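Local coordinates for putative esterase (Sulfolobus solfataricus P2, PDB 2RAU), which probably hydrolyses ester bonds as a lipase-like enzyme of the alpha/beta-hydrolase fold and binds calcium, at residues Asp51-Leu56 and Asn92-Tyr97; Ser39-Asn44 and Thr98-Thr103; Leu175-Pro180 and Gln308-Lys313. All blocks are in the same frame, centred on the assembly; numbering follows the deposited sequence.

Contact 1. Residues Asp51-Leu56 and Asn92-Tyr97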
loop_
_atom_site.group_PDB
_atom_site.type_symbol
_atom_site.label_atom_id
_atom_site.label_comp_id
_atom_site.label_asym_id
_atom_site.label_seq_id
_atom_site.Cartn_x
_atom_site.Cartn_y
_atom_site.Cartn_z
ATOM N N ASP A 51 4.226 -7.127 20.012
ATOM C CA ASP A 51 4.823 -7.691 18.807
ATOM C C ASP A 51 5.065 -6.594 17.796
ATOM O O ASP A 51 5.212 -5.425 18.176
ATOM C CB ASP A 51 3.971 -8.799 18.220
ATOM C CG ASP A 51 4.801 -9.909 17.608
ATOM O OD1 ASP A 51 5.662 -9.683 16.710
ATOM O OD2 ASP A 51 4.572 -11.045 18.035
ATOM N N ALA A 52 5.130 -6.984 16.526
ATOM C CA ALA A 52 5.397 -6.028 15.451
ATOM C C ALA A 52 4.946 -6.551 14.089
ATOM O O ALA A 52 5.370 -7.626 13.652
ATOM C CB ALA A 52 6.899 -5.658 15.428
ATOM N N VAL A 53 4.064 -5.782 13.443
ATOM C CA VAL A 53 3.640 -5.996 12.062
ATOM C C VAL A 53 3.946 -4.743 11.285
ATOM O O VAL A 53 3.496 -3.679 11.680
ATOM C CB VAL A 53 2.120 -6.259 11.952
ATOM C CG1 VAL A 53 1.778 -6.544 10.539
ATOM C CG2 VAL A 53 1.723 -7.435 12.895
ATOM N N LEU A 54 4.687 -4.872 10.188
ATOM C CA LEU A 54 4.948 -3.755 9.285
ATOM C C LEU A 54 4.185 -4.016 7.979
ATOM O O LEU A 54 4.307 -5.095 7.355
ATOM C CB LEU A 54 6.450 -3.582 8.994
ATOM C CG LEU A 54 6.877 -2.659 7.837
ATOM C CD1 LEU A 54 6.437 -1.196 8.163
ATOM C CD2 LEU A 54 8.372 -2.808 7.566
ATOM N N ILE A 55 3.420 -3.019 7.559
ATOM C CA ILE A 55 2.650 -3.099 6.301
ATOM C C ILE A 55 3.196 -2.145 5.264
ATOM O O ILE A 55 3.279 -0.958 5.481
ATOM C CB ILE A 55 1.124 -2.889 6.557
ATOM C CG1 ILE A 55 0.685 -3.772 7.760
ATOM C CG2 ILE A 55 0.297 -3.193 5.244
ATOM C CD1 ILE A 55 -0.803 -3.840 8.064
ATOM N N LEU A 56 3.589 -2.712 4.133
ATOM C CA LEU A 56 4.126 -1.995 2.996
ATOM C C LEU A 56 3.009 -1.584 2.030
ATOM O O LEU A 56 2.300 -2.436 1.507
ATOM C CB LEU A 56 5.151 -2.888 2.304
ATOM C CG LEU A 56 6.393 -3.367 3.102
ATOM C CD1 LEU A 56 7.359 -4.127 2.223
ATOM C CD2 LEU A 56 7.084 -2.173 3.847
ATOM N N ASN A 92 -6.796 -5.126 18.021
ATOM C CA ASN A 92 -6.647 -6.491 18.496
ATOM C C ASN A 92 -5.281 -6.807 19.135
ATOM O O ASN A 92 -4.933 -7.972 19.342
ATOM C CB ASN A 92 -7.035 -7.417 17.341
ATOM C CG ASN A 92 -8.557 -7.452 17.153
ATOM O OD1 ASN A 92 -9.216 -8.103 17.926
ATOM N ND2 ASN A 92 -9.108 -6.710 16.184
ATOM N N GLY A 93 -4.553 -5.751 19.495
ATOM C CA GLY A 93 -3.411 -5.824 20.391
ATOM C C GLY A 93 -2.021 -5.742 19.810
ATOM O O GLY A 93 -1.050 -5.784 20.556
ATOM N N PHE A 94 -1.914 -5.609 18.493
ATOM C CA PHE A 94 -0.629 -5.545 17.822
ATOM C C PHE A 94 -0.084 -4.126 17.715
ATOM O O PHE A 94 -0.841 -3.150 17.618
ATOM C CB PHE A 94 -0.693 -6.164 16.429
ATOM C CG PHE A 94 -0.752 -7.660 16.427
ATOM C CD1 PHE A 94 -1.971 -8.320 16.541
ATOM C CD2 PHE A 94 0.406 -8.413 16.318
ATOM C CE1 PHE A 94 -2.014 -9.690 16.569
ATOM C CE2 PHE A 94 0.373 -9.779 16.333
ATOM C CZ PHE A 94 -0.824 -10.432 16.450
ATOM N N ASN A 95 1.245 -4.036 17.755
ATOM C CA ASN A 95 1.947 -2.836 17.352
ATOM C C ASN A 95 1.986 -2.947 15.820
ATOM O O ASN A 95 2.577 -3.879 15.279
ATOM C CB ASN A 95 3.380 -2.753 17.874
ATOM C CG ASN A 95 3.483 -2.510 19.369
ATOM O OD1 ASN A 95 2.774 -1.654 19.931
ATOM N ND2 ASN A 95 4.353 -3.277 20.021
ATOM N N VAL A 96 1.388 -1.990 15.134
ATOM C CA VAL A 96 1.351 -2.003 13.669
ATOM C C VAL A 96 2.062 -0.766 13.147
ATOM O O VAL A 96 1.837 0.310 13.622
ATOM C CB VAL A 96 -0.098 -2.067 13.110
ATOM C CG1 VAL A 96 -0.090 -2.304 11.558
ATOM C CG2 VAL A 96 -0.914 -3.182 13.910
ATOM N N TYR A 97 2.915 -0.959 12.151
ATOM C CA TYR A 97 3.720 0.086 11.608
ATOM C C TYR A 97 3.510 0.120 10.123
ATOM O O TYR A 97 3.171 -0.888 9.497
ATOM C CB TYR A 97 5.218 -0.188 11.864
ATOM C CG TYR A 97 5.644 -0.340 13.315
ATOM C CD1 TYR A 97 5.526 -1.564 13.978
ATOM C CD2 TYR A 97 6.215 0.706 13.999
ATOM C CE1 TYR A 97 5.975 -1.733 15.288
ATOM C CE2 TYR A 97 6.674 0.545 15.328
ATOM C CZ TYR A 97 6.541 -0.677 15.958
ATOM O OH TYR A 97 7.042 -0.793 17.237
#

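Contact 2. Residues Ser39-Asn44 and Thr98-Thr103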
loop_
_atom_site.group_PDB
_atom_site.type_symbol
_atom_site.label_atom_id
_atom_site.label_comp_id
_atom_site.label_asym_id
_atom_site.label_seq_id
_atom_site.Cartn_x
_atom_site.Cartn_y
_atom_site.Cartn_z
ATOM N N SER A 39 9.029 8.305 6.040
ATOM C CA SER A 39 8.468 8.361 7.358
ATOM C C SER A 39 7.856 7.037 7.787
ATOM O O SER A 39 7.675 6.124 7.001
ATOM C CB SER A 39 7.539 9.575 7.562
ATOM O OG SER A 39 6.787 9.880 6.404
ATOM N N LEU A 40 7.598 6.929 9.082
ATOM C CA LEU A 40 7.160 5.702 9.687
ATOM C C LEU A 40 6.027 5.994 10.645
ATOM O O LEU A 40 6.135 6.933 11.431
ATOM C CB LEU A 40 8.323 5.102 10.477
ATOM C CG LEU A 40 8.149 3.901 11.359
ATOM C CD1 LEU A 40 7.549 2.869 10.450
ATOM C CD2 LEU A 40 9.545 3.480 11.868
ATOM N N HIS A 41 4.926 5.242 10.539
ATOM C CA HIS A 41 3.784 5.385 11.452
ATOM C C HIS A 41 3.693 4.166 12.303
ATOM O O HIS A 41 3.884 3.087 11.839
ATOM C CB HIS A 41 2.438 5.512 10.701
ATOM C CG HIS A 41 2.376 6.670 9.738
ATOM N ND1 HIS A 41 1.414 7.658 9.821
ATOM C CD2 HIS A 41 3.127 6.967 8.655
ATOM C CE1 HIS A 41 1.613 8.541 8.855
ATOM N NE2 HIS A 41 2.636 8.137 8.117
ATOM N N LYS A 42 3.390 4.361 13.575
ATOM C CA LYS A 42 3.076 3.275 14.487
ATOM C C LYS A 42 1.647 3.507 15.000
ATOM O O LYS A 42 1.263 4.645 15.333
ATOM C CB LYS A 42 4.035 3.263 15.686
ATOM C CG LYS A 42 3.822 2.103 16.668
ATOM C CD LYS A 42 4.680 2.258 17.880
ATOM C CE LYS A 42 4.522 1.115 18.857
ATOM N NZ LYS A 42 5.475 1.302 19.955
ATOM N N VAL A 43 0.867 2.435 15.040
ATOM C CA VAL A 43 -0.460 2.475 15.645
ATOM C C VAL A 43 -0.566 1.385 16.708
ATOM O O VAL A 43 -0.191 0.250 16.484
ATOM C CB VAL A 43 -1.585 2.309 14.584
ATOM C CG1 VAL A 43 -3.030 2.331 15.209
ATOM C CG2 VAL A 43 -1.421 3.385 13.451
ATOM N N ASN A 44 -1.110 1.758 17.860
ATOM C CA ASN A 44 -1.365 0.821 18.943
ATOM C C ASN A 44 -2.512 1.319 19.791
ATOM O O ASN A 44 -2.891 2.479 19.736
ATOM C CB ASN A 44 -0.110 0.526 19.803
ATOM C CG ASN A 44 0.558 1.779 20.387
ATOM O OD1 ASN A 44 1.507 2.285 19.825
ATOM N ND2 ASN A 44 0.071 2.254 21.490
ATOM N N THR A 98 3.722 1.291 9.524
ATOM C CA THR A 98 3.606 1.421 8.089
ATOM C C THR A 98 4.421 2.640 7.626
ATOM O O THR A 98 4.500 3.642 8.307
ATOM C CB THR A 98 2.120 1.437 7.615
ATOM O OG1 THR A 98 2.065 1.506 6.177
ATOM C CG2 THR A 98 1.307 2.595 8.281
ATOM N N ILE A 99 4.968 2.517 6.430
ATOM C CA ILE A 99 5.987 3.408 5.856
ATOM C C ILE A 99 5.403 4.326 4.785
ATOM O O ILE A 99 4.543 3.902 3.978
ATOM C CB ILE A 99 7.129 2.538 5.242
ATOM C CG1 ILE A 99 8.237 3.421 4.651
ATOM C CG2 ILE A 99 6.588 1.545 4.195
ATOM C CD1 ILE A 99 9.560 2.658 4.110
ATOM N N ASP A 100 5.823 5.597 4.864
ATOM C CA ASP A 100 5.645 6.572 3.828
ATOM C C ASP A 100 6.919 6.538 2.972
ATOM O O ASP A 100 8.019 6.835 3.440
ATOM C CB ASP A 100 5.442 7.962 4.349
ATOM C CG ASP A 100 4.211 8.100 5.206
ATOM O OD1 ASP A 100 3.177 7.505 4.861
ATOM O OD2 ASP A 100 4.232 8.868 6.184
ATOM N N TYR A 101 6.768 6.087 1.737
ATOM C CA TYR A 101 7.866 6.044 0.804
ATOM C C TYR A 101 8.219 7.465 0.399
ATOM O O TYR A 101 7.455 8.387 0.662
ATOM C CB TYR A 101 7.459 5.334 -0.460
ATOM C CG TYR A 101 7.008 3.913 -0.295
ATOM C CD1 TYR A 101 7.824 2.963 0.339
ATOM C CD2 TYR A 101 5.796 3.496 -0.816
ATOM C CE1 TYR A 101 7.419 1.634 0.454
ATOM C CE2 TYR A 101 5.390 2.179 -0.722
ATOM C CZ TYR A 101 6.199 1.240 -0.098
ATOM O OH TYR A 101 5.749 -0.065 -0.038
ATOM N N ARG A 102 9.321 7.617 -0.325
ATOM C CA ARG A 102 9.773 8.940 -0.780
ATOM C C ARG A 102 8.735 9.667 -1.643
ATOM O O ARG A 102 8.711 10.918 -1.708
ATOM C CB ARG A 102 11.120 8.822 -1.504
ATOM C CG ARG A 102 12.218 8.205 -0.637
ATOM C CD ARG A 102 13.520 8.176 -1.347
ATOM N NE ARG A 102 14.468 7.331 -0.640
ATOM C CZ ARG A 102 15.790 7.486 -0.641
ATOM N NH1 ARG A 102 16.385 8.467 -1.284
ATOM N NH2 ARG A 102 16.521 6.651 0.055
ATOM N N THR A 103 7.914 8.882 -2.324
ATOM C CA THR A 103 6.786 9.368 -3.151
ATOM C C THR A 103 5.823 10.233 -2.342
ATOM O O THR A 103 5.164 11.112 -2.879
ATOM C CB THR A 103 6.037 8.178 -3.793
ATOM O OG1 THR A 103 5.784 7.202 -2.763
ATOM C CG2 THR A 103 6.822 7.633 -4.973
#

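Contact 3. Residues Leu175-Pro180 and Gln308-Lys313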
loop_
_atom_site.group_PDB
_atom_site.type_symbol
_atom_site.label_atom_id
_atom_site.label_comp_id
_atom_site.label_asym_id
_atom_site.label_seq_id
_atom_site.Cartn_x
_atom_site.Cartn_y
_atom_site.Cartn_z
ATOM N N LEU A 175 0.609 -11.489 2.433
ATOM C CA LEU A 175 0.461 -10.850 1.118
ATOM C C LEU A 175 -1.023 -10.585 0.832
ATOM O O LEU A 175 -1.821 -11.508 0.723
ATOM C CB LEU A 175 1.094 -11.726 0.023
ATOM C CG LEU A 175 2.567 -12.121 0.268
ATOM C CD1 LEU A 175 3.016 -13.219 -0.761
ATOM C CD2 LEU A 175 3.477 -10.826 0.293
ATOM N N LEU A 176 -1.375 -9.304 0.795
ATOM C CA LEU A 176 -2.747 -8.829 0.605
ATOM C C LEU A 176 -2.902 -8.412 -0.870
ATOM O O LEU A 176 -2.654 -7.260 -1.272
ATOM C CB LEU A 176 -3.045 -7.666 1.571
ATOM C CG LEU A 176 -2.884 -7.995 3.077
ATOM C CD1 LEU A 176 -2.775 -6.745 3.917
ATOM C CD2 LEU A 176 -3.999 -8.900 3.576
ATOM N N ASP A 177 -3.249 -9.387 -1.680
ATOM C CA ASP A 177 -3.351 -9.215 -3.134
ATOM C C ASP A 177 -2.072 -8.559 -3.684
ATOM O O ASP A 177 -2.100 -7.528 -4.347
ATOM C CB ASP A 177 -4.651 -8.455 -3.512
ATOM C CG ASP A 177 -5.353 -9.020 -4.751
ATOM O OD1 ASP A 177 -5.152 -10.202 -5.098
ATOM O OD2 ASP A 177 -6.143 -8.247 -5.371
ATOM N N GLY A 178 -0.932 -9.191 -3.432
ATOM C CA GLY A 178 0.304 -8.625 -3.926
ATOM C C GLY A 178 1.454 -9.607 -3.928
ATOM O O GLY A 178 1.665 -10.330 -2.982
ATOM N N GLY A 179 2.229 -9.587 -4.987
ATOM C CA GLY A 179 3.394 -10.449 -5.101
ATOM C C GLY A 179 3.843 -10.481 -6.551
ATOM O O GLY A 179 3.254 -9.773 -7.407
ATOM N N PRO A 180 4.918 -11.254 -6.840
ATOM C CA PRO A 180 5.314 -11.429 -8.224
ATOM C C PRO A 180 4.107 -11.852 -9.052
ATOM O O PRO A 180 3.257 -12.682 -8.629
ATOM C CB PRO A 180 6.367 -12.539 -8.173
ATOM C CG PRO A 180 6.961 -12.440 -6.824
ATOM C CD PRO A 180 5.824 -11.955 -5.915
ATOM N N GLN A 308 -5.830 -13.583 -11.855
ATOM C CA GLN A 308 -5.440 -13.437 -13.250
ATOM C C GLN A 308 -3.949 -13.043 -13.387
ATOM O O GLN A 308 -3.282 -13.400 -14.343
ATOM C CB GLN A 308 -6.310 -12.340 -13.935
ATOM C CG GLN A 308 -7.867 -12.360 -13.685
ATOM C CD GLN A 308 -8.608 -11.176 -14.373
ATOM N N ILE A 309 -3.446 -12.320 -12.402
ATOM C CA ILE A 309 -2.169 -11.651 -12.496
ATOM C C ILE A 309 -1.059 -12.261 -11.619
ATOM O O ILE A 309 0.100 -12.299 -12.025
ATOM C CB ILE A 309 -2.373 -10.184 -12.073
ATOM C CG1 ILE A 309 -1.152 -9.331 -12.329
ATOM C CG2 ILE A 309 -2.627 -10.072 -10.599
ATOM C CD1 ILE A 309 -1.146 -8.130 -11.450
ATOM N N PHE A 310 -1.407 -12.737 -10.425
ATOM C CA PHE A 310 -0.379 -13.146 -9.454
ATOM C C PHE A 310 -0.047 -14.637 -9.608
ATOM O O PHE A 310 -0.936 -15.456 -9.816
ATOM C CB PHE A 310 -0.729 -12.726 -7.974
ATOM C CG PHE A 310 -0.871 -11.206 -7.760
ATOM C CD1 PHE A 310 0.140 -10.314 -8.142
ATOM C CD2 PHE A 310 -1.996 -10.678 -7.147
ATOM C CE1 PHE A 310 0.003 -8.903 -7.955
ATOM C CE2 PHE A 310 -2.155 -9.290 -6.993
ATOM C CZ PHE A 310 -1.143 -8.397 -7.378
ATOM N N ASP A 311 1.259 -14.927 -9.485
ATOM C CA ASP A 311 1.892 -16.239 -9.697
ATOM C C ASP A 311 2.135 -16.960 -8.369
ATOM O O ASP A 311 3.004 -16.572 -7.590
ATOM C CB ASP A 311 3.222 -15.990 -10.420
ATOM C CG ASP A 311 4.035 -17.245 -10.633
ATOM O OD1 ASP A 311 3.573 -18.356 -10.313
ATOM O OD2 ASP A 311 5.171 -17.101 -11.125
ATOM N N SER A 312 1.366 -18.018 -8.135
ATOM C CA SER A 312 1.364 -18.736 -6.868
ATOM C C SER A 312 2.579 -19.605 -6.714
ATOM O O SER A 312 3.020 -19.858 -5.597
ATOM C CB SER A 312 0.108 -19.613 -6.752
ATOM N N LYS A 313 3.120 -20.058 -7.841
ATOM C CA LYS A 313 4.225 -20.999 -7.845
ATOM C C LYS A 313 5.514 -20.459 -7.207
ATOM O O LYS A 313 6.280 -21.243 -6.661
ATOM C CB LYS A 313 4.475 -21.514 -9.283
HETATM O O HOH W 1 3.007 -13.592 -6.085
#

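Contact 1. Residues Asp51-Leu56 and Asn92-Tyr97
Val-53 and Leu-54 pair with Val-96 and Tyr-97 as parallel neighbours in the central sheet of an alpha/beta hydrolase. The strands are joined by a long beta-alpha-beta crossover whose last helix is 85-91. Three backbone bonds join them. Val-53 N gives to Asn-95 O, Val-53 O takes from Tyr-97 N at 2.8 Å, and Ile-55 N gives to Tyr-97 O.

Tyr-97 lies on the same face as Leu-54. Its CB sits 4.0 Å from Leu-54 CD1. CG is anti to the carbonyl carbon (chi1 -58°), beside the backbone N. Further out, CD1 is 3.7 Å from Val-53 O, which lies at the ring edge, in its plane. CE1 then reaches Ala-52 CB at 4.0 Å. The hydroxyl OH bonds to Asp-140 beyond the strands.

On the other face Ile-55 CD1 meets Val-96 CG1 at 3.9 Å, and both side chains touch helix 85-91. Nearer the strand start, Val-53 CG2 packs obliquely on Phe-94 CD2 at 3.8 Å. Asp-51 OD1 takes Ala-52 N on its anti lone pair and also forms a salt bridge with Lys-171. At this end Asn-95 ND2 donates to Asp-51 O at 3.0 Å, with that oxygen close to the amide plane.

Contact 2. Residues Ser39-Asn44 and Thr98-Thr103
One carboxylate oxygen, Asp-100 OD2, takes hydrogen bonds from two side chains of the neighbouring strand, His-41 and Ser-39. The strands are an antiparallel pair in the central sheet of an alpha/beta hydrolase. All three residues point to the same face of it.

His-41 NE2 donates to Asp-100 OD2 at 2.6 Å. The oxygen lies almost in the ring plane, at the ring edge. The histidine approaches the carboxylate on its syn side, 31° out of the carboxylate plane. Ring and carboxylate are turned 84° apart. Ser-39 OG donates to the same OD2 at 2.8 Å, on the anti lone pair. This hydroxyl also bonds to Tyr-105 OH, outside the pair.

The other ring nitrogen, His-41 ND1, bonds to Glu-23 OE2. An imidazole held between two carboxylates is likely to be protonated on both nitrogens. Asp-100 OD1 takes the backbone N of Glu-64, at helix 63-68. The aspartate is thus held through both oxygens. An alanine at Asp-100 would probably leave His-41 NE2, Ser-39 OG and Glu-64 N without this acceptor, with the serine still bonded to Tyr-105 and the imidazole held by Glu-23 at ND1.

Behind these side chains the backbones pair in antiparallel register. Ser-39 and Asp-100 form one hydrogen-bonded pair, and His-41 with Thr-98 the next. Leu-40 and Ile-99, between them, are a non-hydrogen-bonded pair facing the other way, toward Val-133 of helix 123-141. His-41 N reaches Thr-98 O at 2.8 Å, and the same oxygen lies at the edge of the imidazole, 3.6 Å from His-41 CD2.

Contact 3. Residues Leu175-Pro180 and Gln308-Lys313
The ring of Phe-310 packs against the chain from Asp-177 to Gly-179, the loop that follows strand 170-176 of the alpha/beta-hydrolase sheet. Phe-310 CG is anti to the carbonyl carbon, beside the backbone N (chi1 -61°), which sends the ring toward this loop.

Packing on the ring comes first. Gly-178 CA lies over one face in a CH-pi contact, 4.0 Å from the ring centroid and offset toward the rim. On the opposite face, Ile-309 CG2 of the same segment sits over the ring centre. The phenyl is therefore clamped between two aliphatic groups. Gly-179 N lies over the glycine-bearing face. It is buried, with no hydrogen-bond partner in the model.

Oxygens meet the ring carbons. Gly-179 O is 3.2 Å from Phe-310 CD1. Asp-177 O is 3.2 Å from Phe-310 CE2, approaching obliquely. Asp-177 OD1 is also 3.7 Å from Phe-310 CE2, with carboxylate and ring planes 77° apart. The other carboxylate oxygen, OD2, bonds to Ser-302 OG and His-329 ND1. That geometry is consistent with Asp-177 being the acid of a Ser-152, His-329, Asp-177 triad. If so, Phe-310 packs directly on the acid.

Next to the ring, a hydrogen bond joins the two backbones. Asp-311 N donates to Pro-180 O at 3.1 Å, almost straight at 176°. A water also donates to Pro-180 O at 2.7 Å, and weakly to Asp-311 O.

The contact ties the end of strand 170-176 to the chain leaving the short helix 306-309. Leu-176 continues the sheet by backbone bonds to Gly-150 and Ser-152, and Asp-177 bonds to Phe-300 of strand 297-302. Pro-180 rests on Leu-159 of helix 153-169, while Leu-176 packs on helix 338-353.

Contacts 1 and 2 share strand 94-100, which has strand 52-56 on one side and strand 37-45 on the other. Their centres are 12 Å apart. They touch through a probable hydrogen bond from Val-43 N to Val-96 O at 2.7 Å. Contact 3 lies further across the same sheet, at strand 170-176, its centre about 22 Å from that of contact 1. It holds Asp-177, the likely triad acid; in contact 1, Ile-55 lies near the probable nucleophile elbow without touching it. A bound PEG comes within about 4 Å of the Phe-310 side chain in contact 3. A bound calcium ion lies beyond the Asp-51 end of contact 1, about 10 Å from that side chain.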